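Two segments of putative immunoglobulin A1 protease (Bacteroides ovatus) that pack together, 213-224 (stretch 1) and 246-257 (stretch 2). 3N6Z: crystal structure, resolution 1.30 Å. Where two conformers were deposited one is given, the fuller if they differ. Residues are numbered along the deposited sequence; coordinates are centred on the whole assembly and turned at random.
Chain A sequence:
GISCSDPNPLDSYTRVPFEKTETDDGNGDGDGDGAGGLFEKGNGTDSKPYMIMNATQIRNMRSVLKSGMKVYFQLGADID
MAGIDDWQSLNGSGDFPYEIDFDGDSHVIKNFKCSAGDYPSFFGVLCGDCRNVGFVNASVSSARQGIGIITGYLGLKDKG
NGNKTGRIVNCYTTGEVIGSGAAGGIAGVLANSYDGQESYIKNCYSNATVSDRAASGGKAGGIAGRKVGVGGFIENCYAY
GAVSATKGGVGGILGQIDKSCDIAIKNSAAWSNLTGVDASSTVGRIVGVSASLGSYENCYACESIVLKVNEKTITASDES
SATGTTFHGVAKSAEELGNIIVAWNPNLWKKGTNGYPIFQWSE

Stretch 1, residues 213-224: RAASGGKAGGIA
Stretch 2, residues 246-257: TKGGVGGILGQI

Strands 218-221 and 248-251 lie side by side and run parallel, their axes 7° apart and 4.5 Å at closest approach. Gly218 pairs with Gly248, Lys219 with Gly249, Ala220 with Val250 and Gly221 with Gly251; beyond a break in the ladder, Ala224 pairs with Leu254. The contact buries 787 Å² in all, and Lys247, Lys219 and Ala220 have the largest areas covered.

Lys247 (phi/psi -163/99) leads into its strand. Its side chain is fully extended, t at all four chi angles, so its methylenes lie along the loop of stretch 1, with CD 3.4 Å from Ala215 O. Its carbonyl opens the ladder: Gly218 N donates to Lys247 O at 2.9 Å. Thr246, chi1 m, points toward stretch 1, and a water bridges its OG1 (2.7 Å) to Arg213 O (3.0 Å).

Lys219 (phi/psi -146/89; chi m, t, t, p) suits a partly exposed place because its aliphatic chain can pack while its amine finds polar partners. CE lies 3.5 Å from Gln256 NE2, and the final p turn helps bring NZ to 2.8 Å from Gly217 O, a hydrogen bond within its own stretch. Gln256, t at chi1 and chi2, points toward stretch 1; a water donates to its OE1 and to Gly218 O, 2.8 Å from each.

Ala220 (-114/127) is buried, and its small methyl lies on the same face as Val250 (chi1 t). Its backbone reaches both ways along the partner strand: Ala220 N donates to Gly249 O at 2.9 Å, and Ala220 O accepts from Gly251 N at 2.9 Å. One step earlier, Gly249 N donates to Gly218 O, also at 2.9 Å.

Glycine suits the tight positions. An ideal CB on Gly248 would lie 2.3 Å from Gly218 O, and one on Gly255 (-68/-60) would lie 2.6 Å from Ala220 N. A CB on Gly222 (-60/-37) would come within 2.1 Å of Gly252 O.

After the strands the two chains turn alike, Ile223 at -105/-54 and Ile253 at -108/-55, both m,m. Their side chains meet at 4.0 Å, Ile223 CG1 to Ile253 CD1, an apolar contact suited to the buried interior. Ile253 O accepts from Ile223 N (3.0 Å) and Ala224 N (3.1 Å). Ala224 O then receives Gly255 N at 3.2 Å, while Leu254, t,p, places CD1 3.9 Å from Ala224 CB.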

ATOM      1  N   ARG A 213      -5.905  10.746 -10.733  1.00 11.41           N
ATOM      2  CA  ARG A 213      -6.681  11.689 -11.547  1.00 12.44           C
ATOM      3  C   ARG A 213      -6.067  13.067 -11.619  1.00 12.41           C
ATOM      4  O   ARG A 213      -6.713  13.983 -12.159  1.00 14.62           O
ATOM      5  CB  ARG A 213      -8.138  11.742 -11.068  1.00 14.88           C
ATOM      6  CG  ARG A 213      -8.799  10.439 -11.348  1.00 21.27           C
ATOM      7  CD  ARG A 213     -10.257  10.332 -11.019  1.00 29.32           C
ATOM      8  NE  ARG A 213     -10.639   8.937 -11.255  1.00 35.03           N
ATOM      9  CZ  ARG A 213     -11.848   8.425 -11.072  1.00 38.53           C
ATOM     10  NH1 ARG A 213     -12.854   9.184 -10.626  1.00 42.81           N
ATOM     11  NH2 ARG A 213     -12.041   7.131 -11.327  1.00 44.12           N
ATOM     12  N   ALA A 214      -4.817  13.241 -11.178  1.00 12.11           N
ATOM     13  CA  ALA A 214      -4.133  14.542 -11.348  1.00 12.70           C
ATOM     14  C   ALA A 214      -4.149  14.966 -12.812  1.00 12.88           C
ATOM     15  O   ALA A 214      -3.940  14.155 -13.732  1.00 13.28           O
ATOM     16  CB  ALA A 214      -2.682  14.470 -10.845  1.00 14.55           C
ATOM     17  N   ALA A 215      -4.365  16.259 -13.029  1.00 14.30           N
ATOM     18  CA  ALA A 215      -4.366  16.791 -14.394  1.00 14.94           C
ATOM     19  C   ALA A 215      -3.028  16.634 -15.114  1.00 14.66           C
ATOM     20  O   ALA A 215      -2.987  16.576 -16.332  1.00 16.83           O
ATOM     21  CB  ALA A 215      -4.825  18.283 -14.410  1.00 16.14           C
ATOM     22  N   SER A 216      -1.949  16.604 -14.331  1.00 14.81           N
ATOM     23  CA  SER A 216      -0.610  16.306 -14.832  0.70 15.13           C
ATOM     24  C   SER A 216       0.251  15.748 -13.693  1.00 14.66           C
ATOM     25  O   SER A 216      -0.071  15.880 -12.521  1.00 15.14           O
ATOM     26  CB  SER A 216       0.050  17.546 -15.456  0.70 17.35           C
ATOM     27  OG  SER A 216       0.414  18.492 -14.461  0.70 18.22           O
ATOM     28  N   GLY A 217       1.324  15.077 -14.053  1.00 14.34           N
ATOM     29  CA  GLY A 217       2.220  14.519 -13.062  1.00 14.53           C
ATOM     30  C   GLY A 217       1.648  13.347 -12.253  1.00 12.38           C
ATOM     31  O   GLY A 217       2.053  13.125 -11.108  1.00 14.05           O
ATOM     32  N   GLY A 218       0.720  12.598 -12.829  1.00 11.83           N
ATOM     33  CA  GLY A 218       0.193  11.406 -12.175  1.00 10.27           C
ATOM     34  C   GLY A 218       1.279  10.390 -11.876  1.00 10.52           C
ATOM     35  O   GLY A 218       2.269  10.282 -12.604  1.00 10.39           O
ATOM     36  N   LYS A 219       1.061   9.611 -10.825  1.00  9.66           N
ATOM     37  CA  LYS A 219       1.998   8.581 -10.354  1.00  8.85           C
ATOM     38  C   LYS A 219       1.168   7.430  -9.789  1.00  8.19           C
ATOM     39  O   LYS A 219       0.830   7.424  -8.610  1.00  8.71           O
ATOM     40  CB  LYS A 219       2.953   9.146  -9.298  1.00  8.48           C
ATOM     41  CG  LYS A 219       3.682  10.441  -9.674  1.00 10.11           C
ATOM     42  CD  LYS A 219       4.403  11.071  -8.473  1.00 10.72           C
ATOM     43  CE  LYS A 219       4.653  12.558  -8.676  1.00 11.38           C
ATOM     44  NZ  LYS A 219       3.374  13.333  -8.705  1.00 12.19           N
ATOM     45  N   ALA A 220       0.803   6.486 -10.654  1.00  8.73           N
ATOM     46  CA  ALA A 220      -0.115   5.398 -10.295  1.00  7.99           C
ATOM     47  C   ALA A 220       0.607   4.056 -10.327  1.00  7.32           C
ATOM     48  O   ALA A 220       1.250   3.715 -11.321  1.00  8.25           O
ATOM     49  CB  ALA A 220      -1.322   5.365 -11.224  1.00  8.85           C
ATOM     50  N   GLY A 221       0.523   3.304  -9.226  1.00  7.88           N
ATOM     51  CA  GLY A 221       1.130   1.973  -9.140  1.00  7.90           C
ATOM     52  C   GLY A 221       0.189   0.959  -8.535  1.00  7.53           C
ATOM     53  O   GLY A 221      -0.572   1.267  -7.617  1.00  7.77           O
ATOM     54  N   GLY A 222       0.349  -0.303  -8.926  1.00  7.31           N
ATOM     55  CA  GLY A 222      -0.452  -1.374  -8.345  1.00  8.66           C
ATOM     56  C   GLY A 222      -0.240  -1.487  -6.851  1.00  6.77           C
ATOM     57  O   GLY A 222      -1.175  -1.785  -6.108  1.00  8.56           O
ATOM     58  N   ILE A 223       1.014  -1.261  -6.410  1.00  6.81           N
ATOM     59  CA  ILE A 223       1.399  -1.323  -4.997  1.00  7.73           C
ATOM     60  C   ILE A 223       1.608   0.073  -4.387  1.00  7.29           C
ATOM     61  O   ILE A 223       0.984   0.399  -3.350  1.00  7.65           O
ATOM     62  CB  ILE A 223       2.635  -2.214  -4.786  1.00  8.30           C
ATOM     63  CG1 ILE A 223       2.310  -3.644  -5.225  1.00  8.15           C
ATOM     64  CG2 ILE A 223       3.178  -2.155  -3.324  1.00  9.50           C
ATOM     65  CD1 ILE A 223       1.317  -4.423  -4.349  1.00  8.58           C
ATOM     66  N   ALA A 224       2.454   0.898  -5.000  1.00  7.54           N
ATOM     67  CA  ALA A 224       2.772   2.232  -4.508  1.00  6.86           C
ATOM     68  C   ALA A 224       2.735   3.211  -5.678  1.00  6.62           C
ATOM     69  O   ALA A 224       3.232   2.915  -6.763  1.00  7.74           O
ATOM     70  CB  ALA A 224       4.154   2.238  -3.820  1.00  8.59           C
ATOM     71  N   THR A 246      -4.689   9.743 -15.437  1.00 11.65           N
ATOM     72  CA  THR A 246      -5.173  10.700 -16.438  1.00 12.08           C
ATOM     73  C   THR A 246      -4.032  11.239 -17.293  1.00 12.51           C
ATOM     74  O   THR A 246      -4.151  11.288 -18.520  1.00 13.12           O
ATOM     75  CB  THR A 246      -5.875  11.852 -15.711  1.00 12.62           C
ATOM     76  OG1 THR A 246      -6.998  11.318 -15.020  1.00 14.58           O
ATOM     77  CG2 THR A 246      -6.286  12.968 -16.642  1.00 15.87           C
ATOM     78  N   LYS A 247      -2.903  11.591 -16.664  1.00 10.86           N
ATOM     79  CA  LYS A 247      -1.759  12.170 -17.371  1.00 10.87           C
ATOM     80  C   LYS A 247      -0.556  12.034 -16.455  1.00 11.14           C
ATOM     81  O   LYS A 247      -0.375  12.800 -15.527  1.00 12.08           O
ATOM     82  CB  LYS A 247      -2.021  13.652 -17.724  1.00 12.05           C
ATOM     83  CG  LYS A 247      -0.865  14.289 -18.504  1.00 13.04           C
ATOM     84  CD  LYS A 247      -1.225  15.667 -19.060  1.00 16.13           C
ATOM     85  CE  LYS A 247      -0.040  16.378 -19.691  1.00 16.37           C
ATOM     86  NZ  LYS A 247      -0.463  17.664 -20.294  1.00 22.17           N
ATOM     87  N   GLY A 248       0.241  11.000 -16.712  1.00 10.78           N
ATOM     88  CA  GLY A 248       1.441  10.762 -15.929  1.00 10.96           C
ATOM     89  C   GLY A 248       1.962   9.360 -16.130  1.00 10.00           C
ATOM     90  O   GLY A 248       1.835   8.788 -17.213  1.00 11.74           O
ATOM     91  N   GLY A 249       2.603   8.859 -15.084  1.00 10.08           N
ATOM     92  CA  GLY A 249       3.244   7.560 -15.093  1.00 10.55           C
ATOM     93  C   GLY A 249       2.372   6.502 -14.444  1.00  9.19           C
ATOM     94  O   GLY A 249       1.737   6.747 -13.413  1.00 11.05           O
ATOM     95  N   VAL A 250       2.403   5.313 -15.030  1.00  9.76           N
ATOM     96  CA  VAL A 250       1.669   4.159 -14.569  1.00  9.32           C
ATOM     97  C   VAL A 250       2.618   2.986 -14.519  1.00  9.35           C
ATOM     98  O   VAL A 250       3.265   2.673 -15.509  1.00  9.70           O
ATOM     99  CB  VAL A 250       0.488   3.838 -15.500  1.00  9.73           C
ATOM    100  CG1 VAL A 250      -0.340   2.635 -14.994  1.00 11.12           C
ATOM    101  CG2 VAL A 250      -0.385   5.052 -15.718  1.00 11.96           C
ATOM    102  N   GLY A 251       2.649   2.301 -13.385  1.00  8.69           N
ATOM    103  CA  GLY A 251       3.421   1.081 -13.228  1.00  9.02           C
ATOM    104  C   GLY A 251       2.608  -0.027 -12.591  1.00  8.31           C
ATOM    105  O   GLY A 251       1.798   0.218 -11.685  1.00  9.12           O
ATOM    106  N   GLY A 252       2.883  -1.272 -12.976  1.00  8.18           N
ATOM    107  CA  GLY A 252       2.211  -2.405 -12.351  1.00  9.15           C
ATOM    108  C   GLY A 252       2.542  -2.538 -10.875  1.00  8.01           C
ATOM    109  O   GLY A 252       1.705  -3.013 -10.101  1.00  8.30           O
ATOM    110  N   ILE A 253       3.743  -2.123 -10.491  1.00  7.92           N
ATOM    111  CA  ILE A 253       4.164  -2.103  -9.102  1.00  7.80           C
ATOM    112  C   ILE A 253       4.243  -0.664  -8.563  1.00  6.73           C
ATOM    113  O   ILE A 253       3.620  -0.346  -7.533  1.00  7.51           O
ATOM    114  CB  ILE A 253       5.486  -2.865  -8.858  1.00  8.15           C
ATOM    115  CG1 ILE A 253       5.324  -4.349  -9.212  1.00  8.69           C
ATOM    116  CG2 ILE A 253       5.950  -2.723  -7.407  1.00  8.26           C
ATOM    117  CD1 ILE A 253       4.378  -5.154  -8.317  1.00 10.59           C
ATOM    118  N   LEU A 254       5.014   0.178  -9.252  1.00  7.69           N
ATOM    119  CA  LEU A 254       5.353   1.520  -8.777  1.00  7.16           C
ATOM    120  C   LEU A 254       5.125   2.525  -9.897  1.00  6.95           C
ATOM    121  O   LEU A 254       5.629   2.332 -11.005  1.00  9.08           O
ATOM    122  CB  LEU A 254       6.816   1.580  -8.295  1.00  7.66           C
ATOM    123  CG  LEU A 254       7.363   2.961  -7.878  1.00  7.52           C
ATOM    124  CD1 LEU A 254       6.661   3.479  -6.595  1.00  9.63           C
ATOM    125  CD2 LEU A 254       8.881   2.945  -7.745  1.00  9.44           C
ATOM    126  N   GLY A 255       4.442   3.639  -9.612  1.00  7.30           N
ATOM    127  CA  GLY A 255       4.293   4.704 -10.614  1.00  8.91           C
ATOM    128  C   GLY A 255       5.590   5.426 -10.951  1.00  8.71           C
ATOM    129  O   GLY A 255       6.032   5.401 -12.106  1.00  9.71           O
ATOM    130  N   GLN A 256       6.201   6.037  -9.947  1.00  9.41           N
ATOM    131  CA  GLN A 256       7.332   6.933 -10.128  1.00  8.65           C
ATOM    132  C   GLN A 256       8.389   6.809  -9.060  1.00  9.08           C
ATOM    133  O   GLN A 256       8.072   6.768  -7.872  1.00  9.09           O
ATOM    134  CB  GLN A 256       6.859   8.395 -10.151  1.00  8.75           C
ATOM    135  CG  GLN A 256       7.972   9.438 -10.035  1.00  9.89           C
ATOM    136  CD  GLN A 256       7.529  10.848 -10.330  1.00 11.90           C
ATOM    137  OE1 GLN A 256       6.826  11.101 -11.316  1.00 13.08           O
ATOM    138  NE2 GLN A 256       7.939  11.784  -9.459  1.00 13.08           N
ATOM    139  N   ILE A 257       9.643   6.843  -9.472  1.00  8.79           N
ATOM    140  CA  ILE A 257      10.779   7.135  -8.585  1.00  8.96           C
ATOM    141  C   ILE A 257      11.102   8.617  -8.770  1.00  9.36           C
ATOM    142  O   ILE A 257      11.306   9.091  -9.901  1.00 10.60           O
ATOM    143  CB  ILE A 257      12.049   6.298  -8.926  1.00  9.34           C
ATOM    144  CG1 ILE A 257      11.741   4.797  -8.973  1.00 10.15           C
ATOM    145  CG2 ILE A 257      13.154   6.590  -7.900  1.00 11.59           C
ATOM    146  CD1 ILE A 257      12.917   3.943  -9.534  1.00 10.75           C
TER
HETATM  147  O   HOH W   1      -8.691  13.353 -14.292  1.00 30.71           O
HETATM  148  O   HOH W   2      -2.759  11.674 -13.707  1.00 11.41           O
HETATM  149  O   HOH W   3       4.675  11.678 -12.978  1.00 16.15           O